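PDB 3STO: serine protease inhibitor from Schistosoma haematobium, which probably inhibits serine endopeptidases, acting as a serpin-type suicide substrate. Local coordinates for residues A25-V30 and T41-I46; M186-V191 and N338-T343; F319-S324 and N334-E339. All coordinates share one frame; numbering follows the deposited sequence.

Contact 1: residues A25-V30 and T41-I46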
loop_
_atom_site.group_PDB
_atom_site.type_symbol
_atom_site.label_atom_id
_atom_site.label_comp_id
_atom_site.label_asym_id
_atom_site.label_seq_id
_atom_site.Cartn_x
_atom_site.Cartn_y
_atom_site.Cartn_z
ATOM N N ALA A 25 -0.348 -2.297 13.431
ATOM C CA ALA A 25 0.366 -1.260 14.155
ATOM C C ALA A 25 0.613 -0.103 13.229
ATOM O O ALA A 25 0.467 1.078 13.595
ATOM C CB ALA A 25 1.712 -1.797 14.696
ATOM N N TYR A 26 1.007 -0.439 12.015
ATOM C CA TYR A 26 1.274 0.596 11.049
ATOM C C TYR A 26 -0.014 1.400 10.697
ATOM O O TYR A 26 0.020 2.619 10.552
ATOM C CB TYR A 26 1.922 -0.005 9.819
ATOM C CG TYR A 26 1.899 0.912 8.645
ATOM C CD1 TYR A 26 2.782 1.991 8.578
ATOM C CD2 TYR A 26 0.971 0.733 7.603
ATOM C CE1 TYR A 26 2.773 2.869 7.495
ATOM C CE2 TYR A 26 0.951 1.592 6.503
ATOM C CZ TYR A 26 1.863 2.665 6.462
ATOM O OH TYR A 26 1.897 3.535 5.402
ATOM N N LEU A 27 -1.145 0.719 10.574
ATOM C CA LEU A 27 -2.367 1.395 10.125
ATOM C C LEU A 27 -3.016 2.230 11.231
ATOM O O LEU A 27 -3.441 3.327 10.960
ATOM C CB LEU A 27 -3.355 0.409 9.485
ATOM C CG LEU A 27 -3.034 -0.137 8.090
ATOM C CD1 LEU A 27 -3.976 -1.257 7.734
ATOM C CD2 LEU A 27 -3.087 0.936 7.029
ATOM N N SER A 28 -3.028 1.750 12.479
ATOM C CA SER A 28 -3.567 2.564 13.575
ATOM C C SER A 28 -2.807 3.833 13.831
ATOM O O SER A 28 -3.333 4.734 14.450
ATOM C CB SER A 28 -3.676 1.822 14.896
ATOM O OG SER A 28 -2.638 0.898 15.030
ATOM N N THR A 29 -1.587 3.936 13.345
ATOM C CA THR A 29 -0.820 5.127 13.632
ATOM C C THR A 29 -0.897 6.080 12.471
ATOM O O THR A 29 -1.198 7.252 12.635
ATOM C CB THR A 29 0.663 4.815 13.950
ATOM O OG1 THR A 29 0.728 4.036 15.156
ATOM C CG2 THR A 29 1.448 6.132 14.128
ATOM N N VAL A 30 -0.635 5.561 11.293
ATOM C CA VAL A 30 -0.503 6.393 10.121
ATOM C C VAL A 30 -1.843 7.028 9.726
ATOM O O VAL A 30 -1.860 8.089 9.131
ATOM C CB VAL A 30 0.066 5.594 8.947
ATOM C CG1 VAL A 30 -0.989 4.644 8.354
ATOM C CG2 VAL A 30 0.609 6.542 7.888
ATOM N N THR A 41 -2.518 3.999 1.109
ATOM C CA THR A 41 -1.299 3.308 1.484
ATOM C C THR A 41 -1.266 1.799 1.168
ATOM O O THR A 41 -2.293 1.112 1.170
ATOM C CB THR A 41 -0.998 3.471 2.999
ATOM O OG1 THR A 41 0.374 3.135 3.259
ATOM C CG2 THR A 41 -1.942 2.571 3.836
ATOM N N CYS A 42 -0.045 1.295 0.971
ATOM C CA CYS A 42 0.223 -0.140 0.831
ATOM C C CYS A 42 1.184 -0.719 1.894
ATOM O O CYS A 42 2.412 -0.642 1.768
ATOM C CB CYS A 42 0.756 -0.434 -0.562
ATOM S SG CYS A 42 1.601 -2.032 -0.537
ATOM N N PRO A 43 0.626 -1.319 2.940
ATOM C CA PRO A 43 1.393 -1.721 4.135
ATOM C C PRO A 43 2.477 -2.764 3.908
ATOM O O PRO A 43 3.451 -2.784 4.680
ATOM C CB PRO A 43 0.321 -2.289 5.072
ATOM C CG PRO A 43 -0.966 -1.784 4.534
ATOM C CD PRO A 43 -0.813 -1.586 3.080
ATOM N N LEU A 44 2.330 -3.611 2.888
ATOM C CA LEU A 44 3.328 -4.672 2.651
ATOM C C LEU A 44 4.601 -4.124 1.997
ATOM O O LEU A 44 5.676 -4.679 2.126
ATOM C CB LEU A 44 2.747 -5.839 1.824
ATOM C CG LEU A 44 1.605 -6.639 2.454
ATOM C CD1 LEU A 44 1.242 -7.820 1.571
ATOM C CD2 LEU A 44 1.946 -7.125 3.848
ATOM N N GLY A 45 4.461 -3.037 1.267
ATOM C CA GLY A 45 5.604 -2.379 0.702
ATOM C C GLY A 45 6.477 -1.758 1.771
ATOM O O GLY A 45 7.683 -1.689 1.590
ATOM N N ILE A 46 5.873 -1.302 2.871
ATOM C CA ILE A 46 6.638 -0.781 4.004
ATOM C C ILE A 46 7.380 -1.944 4.631
ATOM O O ILE A 46 8.553 -1.828 4.948
ATOM C CB ILE A 46 5.750 -0.166 5.127
ATOM C CG1 ILE A 46 4.565 0.629 4.570
ATOM C CG2 ILE A 46 6.585 0.680 6.075
ATOM C CD1 ILE A 46 4.955 1.764 3.653
#
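Tyr26 and Thr41 meet tip to tip in the serpin core, where helix 18-30 packs against the start of helix 43-55 (helices A and B of the serpin fold). The phenol hydroxyl donates to the threonine, OH of Tyr26 lying 2.7 Å from OG1 of Thr41, which sits at the ring edge in the ring plane. CG of Tyr26 is anti to its backbone N (chi1 165°); OG1 of Thr41 is likewise anti to its own (chi1 -163°), which sets that oxygen against the phenol. The ring has an aliphatic carbon over each face. CG1 of Ile46 makes a CH-pi contact on one side, 4.2 Å from the Tyr26 ring centroid, while CG1 of Val30, one helical turn on from the tyrosine, lies above the opposite face; both carbons are offset toward the rim. Pro43 crosses the tyrosine at about a right angle, its CB 4.0 Å from CD2 of Tyr26, and CD2 of Leu27 reaches the methyl CG2 of Thr41 at 3.8 Å. The result is a buried polar pair in an apolar wrapping. In the second shell, OG1 of Thr41 is also hydrogen-bonded to Gln342 OE1 of the sheet, and Leu304 and Thr309 touch the tyrosine. Between strand 39-41 and helix 43-55, Cys42 is the N-cap, its SG accepting from N of Gly45 at 3.5 Å.

Contact 2: residues M186-V191 and N338-T343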
loop_
_atom_site.group_PDB
_atom_site.type_symbol
_atom_site.label_atom_id
_atom_site.label_comp_id
_atom_site.label_asym_id
_atom_site.label_seq_id
_atom_site.Cartn_x
_atom_site.Cartn_y
_atom_site.Cartn_z
HETATM N N MSE A 186 21.177 8.809 2.897
HETATM C CA MSE A 186 20.429 7.688 2.347
HETATM C C MSE A 186 18.937 7.921 2.314
HETATM O O MSE A 186 18.345 8.427 3.280
HETATM C CB MSE A 186 20.724 6.414 3.136
HETATM C CG MSE A 186 19.918 5.206 2.655
HETATM SE SE MSE A 186 20.512 3.499 3.477
HETATM C CE MSE A 186 20.927 4.152 5.276
ATOM N N ILE A 187 18.341 7.551 1.190
ATOM C CA ILE A 187 16.900 7.635 1.019
ATOM C C ILE A 187 16.316 6.317 0.528
ATOM O O ILE A 187 16.820 5.705 -0.418
ATOM C CB ILE A 187 16.539 8.716 0.029
ATOM C CG1 ILE A 187 16.812 10.104 0.642
ATOM C CG2 ILE A 187 15.069 8.545 -0.407
ATOM C CD1 ILE A 187 16.447 11.254 -0.282
ATOM N N LEU A 188 15.277 5.866 1.209
ATOM C CA LEU A 188 14.515 4.685 0.791
ATOM C C LEU A 188 13.189 5.121 0.164
ATOM O O LEU A 188 12.501 6.015 0.696
ATOM C CB LEU A 188 14.217 3.784 1.982
ATOM C CG LEU A 188 15.367 3.220 2.809
ATOM C CD1 LEU A 188 14.797 2.463 4.002
ATOM C CD2 LEU A 188 16.209 2.327 1.951
ATOM N N VAL A 189 12.864 4.492 -0.963
ATOM C CA VAL A 189 11.673 4.783 -1.757
ATOM C C VAL A 189 10.916 3.479 -2.060
ATOM O O VAL A 189 11.448 2.565 -2.682
ATOM C CB VAL A 189 12.015 5.510 -3.097
ATOM C CG1 VAL A 189 10.744 5.940 -3.806
ATOM C CG2 VAL A 189 12.858 6.744 -2.852
ATOM N N ASN A 190 9.682 3.379 -1.584
ATOM C CA ASN A 190 8.827 2.243 -1.925
ATOM C C ASN A 190 7.706 2.577 -2.947
ATOM O O ASN A 190 7.019 3.589 -2.853
ATOM C CB ASN A 190 8.244 1.548 -0.675
ATOM C CG ASN A 190 7.373 0.333 -1.053
ATOM O OD1 ASN A 190 6.136 0.387 -1.035
ATOM N ND2 ASN A 190 8.028 -0.750 -1.441
ATOM N N VAL A 191 7.584 1.716 -3.942
ATOM C CA VAL A 191 6.565 1.808 -4.961
ATOM C C VAL A 191 5.752 0.516 -4.967
ATOM O O VAL A 191 6.306 -0.598 -4.994
ATOM C CB VAL A 191 7.179 2.000 -6.361
ATOM C CG1 VAL A 191 6.114 1.828 -7.437
ATOM C CG2 VAL A 191 7.865 3.355 -6.471
ATOM N N ASN A 338 17.773 9.045 5.905
ATOM C CA ASN A 338 17.221 10.394 6.034
ATOM C C ASN A 338 15.715 10.388 5.771
ATOM O O ASN A 338 14.942 10.966 6.538
ATOM C CB ASN A 338 17.887 11.355 5.050
ATOM C CG ASN A 338 19.335 11.585 5.348
ATOM O OD1 ASN A 338 20.207 10.822 4.904
ATOM N ND2 ASN A 338 19.613 12.645 6.110
ATOM N N GLU A 339 15.303 9.743 4.679
ATOM C CA GLU A 339 13.889 9.717 4.286
ATOM C C GLU A 339 13.431 8.314 3.875
ATOM O O GLU A 339 14.180 7.536 3.281
ATOM C CB GLU A 339 13.616 10.691 3.143
ATOM C CG GLU A 339 14.281 12.041 3.293
ATOM C CD GLU A 339 14.052 12.953 2.086
ATOM O OE1 GLU A 339 12.918 12.975 1.550
ATOM O OE2 GLU A 339 15.010 13.648 1.670
ATOM N N PHE A 340 12.192 8.005 4.210
ATOM C CA PHE A 340 11.617 6.724 3.923
ATOM C C PHE A 340 10.232 7.095 3.372
ATOM O O PHE A 340 9.336 7.540 4.087
ATOM C CB PHE A 340 11.574 5.891 5.203
ATOM C CG PHE A 340 11.110 4.464 5.015
ATOM C CD1 PHE A 340 10.203 4.128 4.048
ATOM C CD2 PHE A 340 11.584 3.457 5.832
ATOM C CE1 PHE A 340 9.760 2.822 3.898
ATOM C CE2 PHE A 340 11.144 2.145 5.682
ATOM C CZ PHE A 340 10.221 1.838 4.707
ATOM N N ILE A 341 10.098 6.946 2.065
ATOM C CA ILE A 341 8.996 7.531 1.339
ATOM C C ILE A 341 8.281 6.458 0.558
ATOM O O ILE A 341 8.928 5.687 -0.150
ATOM C CB ILE A 341 9.489 8.647 0.357
ATOM C CG1 ILE A 341 10.056 9.840 1.130
ATOM C CG2 ILE A 341 8.357 9.176 -0.471
ATOM C CD1 ILE A 341 10.892 10.760 0.264
ATOM N N GLN A 342 6.951 6.417 0.703
ATOM C CA GLN A 342 6.095 5.600 -0.163
ATOM C C GLN A 342 5.284 6.481 -1.140
ATOM O O GLN A 342 4.645 7.453 -0.754
ATOM C CB GLN A 342 5.181 4.655 0.640
ATOM C CG GLN A 342 4.298 3.795 -0.250
ATOM C CD GLN A 342 3.421 2.837 0.549
ATOM O OE1 GLN A 342 2.404 3.236 1.120
ATOM N NE2 GLN A 342 3.811 1.571 0.594
ATOM N N THR A 343 5.352 6.155 -2.415
ATOM C CA THR A 343 4.621 6.895 -3.395
ATOM C C THR A 343 3.644 5.927 -4.070
ATOM O O THR A 343 4.056 4.858 -4.554
ATOM C CB THR A 343 5.555 7.597 -4.387
ATOM O OG1 THR A 343 4.770 8.245 -5.406
ATOM C CG2 THR A 343 6.486 6.619 -5.034
#
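Asn338 grips Met186, a selenomethionine here, through two bonds: OD1 of Asn338 accepts from N of Met186 at 3.0 Å, and N of Asn338 donates to O of Met186 at 2.8 Å. The same OD1 also takes the N-H of Ala185, so a side chain extends the bonding at this end of the strand pair. From there a parallel ladder runs on: N of Leu188 donates to Glu339 O and its O accepts from Ile341 N; N of Asn190 donates to Ile341 O and its O accepts from Thr343 N. Between Asn190 and Gln342 side chains double the ladder. Both have CG anti to the backbone N (chi1 within a degree of 180°), so the two chains leave their strands in the same sense and lie side by side; NE2 of Gln342 donates to OD1 of Asn190 over 3.1 Å, nearly straight at 168°. NE2 also binds Cys42 O, just before helix 43-55. On the same face CD1 of Leu188 lies off-centre above the Phe340 ring, 3.8 Å from CD2 of Phe340. On the other face CD1 of Ile187 touches OE2 of Glu339, while Val189 and Val191 touch helix 153-167. The strands correspond to s3A and s5A of serpin sheet A, between which the cleaved reactive loop inserts in inhibitory serpins; paired directly, they hold no inserted strand here, and Asn190 and Gln342 probably lie in the shutter region.

Contact 3: residues F319-S324 and N334-E339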
loop_
_atom_site.group_PDB
_atom_site.type_symbol
_atom_site.label_atom_id
_atom_site.label_comp_id
_atom_site.label_asym_id
_atom_site.label_seq_id
_atom_site.Cartn_x
_atom_site.Cartn_y
_atom_site.Cartn_z
ATOM N N PHE A 319 17.077 5.883 11.994
ATOM C CA PHE A 319 16.857 7.246 11.510
ATOM C C PHE A 319 17.727 8.271 12.201
ATOM O O PHE A 319 17.536 9.461 12.054
ATOM C CB PHE A 319 15.369 7.619 11.616
ATOM C CG PHE A 319 14.455 6.636 10.919
ATOM C CD1 PHE A 319 14.551 6.443 9.545
ATOM C CD2 PHE A 319 13.536 5.891 11.641
ATOM C CE1 PHE A 319 13.737 5.537 8.906
ATOM C CE2 PHE A 319 12.708 4.974 11.015
ATOM C CZ PHE A 319 12.808 4.786 9.639
ATOM N N ASP A 320 18.720 7.785 12.916
ATOM C CA ASP A 320 19.514 8.623 13.802
ATOM C C ASP A 320 21.015 8.419 13.574
ATOM O O ASP A 320 21.543 7.318 13.745
ATOM C CB ASP A 320 19.121 8.322 15.249
ATOM C CG ASP A 320 19.957 9.081 16.257
ATOM O OD1 ASP A 320 20.710 9.993 15.854
ATOM O OD2 ASP A 320 19.853 8.758 17.459
ATOM N N PRO A 321 21.699 9.492 13.176
ATOM C CA PRO A 321 23.146 9.555 12.913
ATOM C C PRO A 321 23.999 8.931 14.021
ATOM O O PRO A 321 24.992 8.301 13.716
ATOM C CB PRO A 321 23.421 11.053 12.863
ATOM C CG PRO A 321 22.126 11.656 12.463
ATOM C CD PRO A 321 21.045 10.805 13.045
ATOM N N VAL A 322 23.600 9.080 15.279
ATOM C CA VAL A 322 24.400 8.567 16.380
ATOM C C VAL A 322 24.210 7.068 16.585
ATOM O O VAL A 322 25.176 6.305 16.647
ATOM C CB VAL A 322 24.077 9.286 17.719
ATOM C CG1 VAL A 322 24.728 8.555 18.864
ATOM C CG2 VAL A 322 24.533 10.729 17.678
ATOM N N LYS A 323 22.952 6.664 16.692
ATOM C CA LYS A 323 22.598 5.307 17.077
ATOM C C LYS A 323 22.640 4.316 15.899
ATOM O O LYS A 323 22.775 3.126 16.106
ATOM C CB LYS A 323 21.201 5.305 17.710
ATOM C CG LYS A 323 20.962 6.354 18.796
ATOM N N SER A 324 22.533 4.814 14.675
ATOM C CA SER A 324 22.396 3.959 13.493
ATOM C C SER A 324 23.510 2.949 13.327
ATOM O O SER A 324 24.665 3.331 13.262
ATOM C CB SER A 324 22.339 4.807 12.222
ATOM O OG SER A 324 21.988 3.996 11.101
ATOM N N ASN A 334 28.070 6.573 10.522
ATOM C CA ASN A 334 27.175 7.687 10.232
ATOM C C ASN A 334 26.208 7.472 9.065
ATOM O O ASN A 334 25.447 8.374 8.760
ATOM C CB ASN A 334 27.961 8.978 9.986
ATOM C CG ASN A 334 28.746 9.419 11.192
ATOM O OD1 ASN A 334 28.305 9.249 12.337
ATOM N ND2 ASN A 334 29.925 9.988 10.951
ATOM N N LEU A 335 26.253 6.322 8.393
ATOM C CA LEU A 335 25.188 5.995 7.457
ATOM C C LEU A 335 23.900 5.801 8.242
ATOM O O LEU A 335 23.836 4.967 9.153
ATOM C CB LEU A 335 25.461 4.722 6.662
ATOM C CG LEU A 335 24.385 4.440 5.607
ATOM C CD1 LEU A 335 24.321 5.525 4.544
ATOM C CD2 LEU A 335 24.595 3.099 4.977
ATOM N N TYR A 336 22.889 6.590 7.902
ATOM C CA TYR A 336 21.555 6.377 8.449
ATOM C C TYR A 336 20.531 6.793 7.409
ATOM O O TYR A 336 20.876 7.394 6.381
ATOM C CB TYR A 336 21.345 7.179 9.725
ATOM C CG TYR A 336 21.304 8.663 9.460
ATOM C CD1 TYR A 336 22.478 9.372 9.183
ATOM C CD2 TYR A 336 20.090 9.362 9.482
ATOM C CE1 TYR A 336 22.451 10.730 8.958
ATOM C CE2 TYR A 336 20.045 10.719 9.248
ATOM C CZ TYR A 336 21.227 11.397 8.987
ATOM O OH TYR A 336 21.183 12.744 8.757
ATOM N N VAL A 337 19.266 6.481 7.668
ATOM C CA VAL A 337 18.238 6.773 6.687
ATOM C C VAL A 337 17.678 8.175 6.912
ATOM O O VAL A 337 17.174 8.468 7.992
ATOM C CB VAL A 337 17.129 5.704 6.716
ATOM C CG1 VAL A 337 15.911 6.167 5.879
ATOM C CG2 VAL A 337 17.679 4.382 6.201
ATOM N N ASN A 338 17.773 9.045 5.905
ATOM C CA ASN A 338 17.221 10.394 6.034
ATOM C C ASN A 338 15.715 10.388 5.771
ATOM O O ASN A 338 14.942 10.966 6.538
ATOM C CB ASN A 338 17.887 11.355 5.050
ATOM C CG ASN A 338 19.335 11.585 5.348
ATOM O OD1 ASN A 338 20.207 10.822 4.904
ATOM N ND2 ASN A 338 19.613 12.645 6.110
ATOM N N GLU A 339 15.303 9.743 4.679
ATOM C CA GLU A 339 13.889 9.717 4.286
ATOM C C GLU A 339 13.431 8.314 3.875
ATOM O O GLU A 339 14.180 7.536 3.281
ATOM C CB GLU A 339 13.616 10.691 3.143
ATOM C CG GLU A 339 14.281 12.041 3.293
ATOM C CD GLU A 339 14.052 12.953 2.086
ATOM O OE1 GLU A 339 12.918 12.975 1.550
ATOM O OE2 GLU A 339 15.010 13.648 1.670
HETATM O O HOH W 1 16.444 10.754 9.673
HETATM O O HOH W 2 26.168 2.963 10.379
#
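Pro321 lies over one face of the Tyr336 ring, and this CH-pi contact is the main apolar feature: CG of Pro321 is 3.7 Å from the ring centroid, 18° off the normal, and closest to CZ and CE1 on the hydroxyl half. CG of Tyr336 stands between its own backbone N and carbonyl carbon (chi1 68°), which sets it against the backbone of Pro321, and a chi2 of -75° gives the ring its turn. OD1 of Asn338 lies above the opposite face, toward the rim. A second apolar pair is formed by Phe319 and Val337, whose side chains run alongside each other, with CE1 of Phe319 3.8 Å from CG1 of Val337; the carbonyl O of Val337 lies at the edge of the phenyl ring, in its plane.

Polar links flank the aromatic packing. Ser324 OG donates to Leu335 O at 2.9 Å, although the place of this hydroxyl is not wholly sure; CB of Tyr336 lies 3.5 Å from OG of Ser324. Water 1 stands between two carbonyls, 2.9 Å from both Phe319 O and Val337 O, and water 2 joins Ser324 O to Leu335 O, weakly on the Leu335 side. Within 319-324 there is an Asx turn, OD1 of Asp320 accepting from N of Val322, and N of Ser324 bonds to Asp320 O.

Both segments belong to the excursion that leaves helix 307-312 and returns as strand 339-348. Phe319 packs on Val307, Leu310 and Lys311 of that helix, whereas Leu335 and Val337 rest on Met186 of strand 186-197.

Strand 339-348 unites the three contacts. Contacts 2 and 3 have centres 14 Å apart and share Asn338 and Glu339; through those two residues the loop of contact 3 leads straight into the ladder, and CE of Met186 packs 3.4 Å from CG2 of Val337. Contact 1 joins contact 2 through one amide, with OE1 of Gln342 3.0 Å from OG1 of Thr41 and NE2 of Gln342 2.9 Å from O of Cys42. Contacts 1 and 3 do not touch; their nearest atoms are about 8 Å apart. None includes the reactive-centre loop, which in serpins follows this strand, but contact 2 is the site where, as in other serpins, that loop would probably insert.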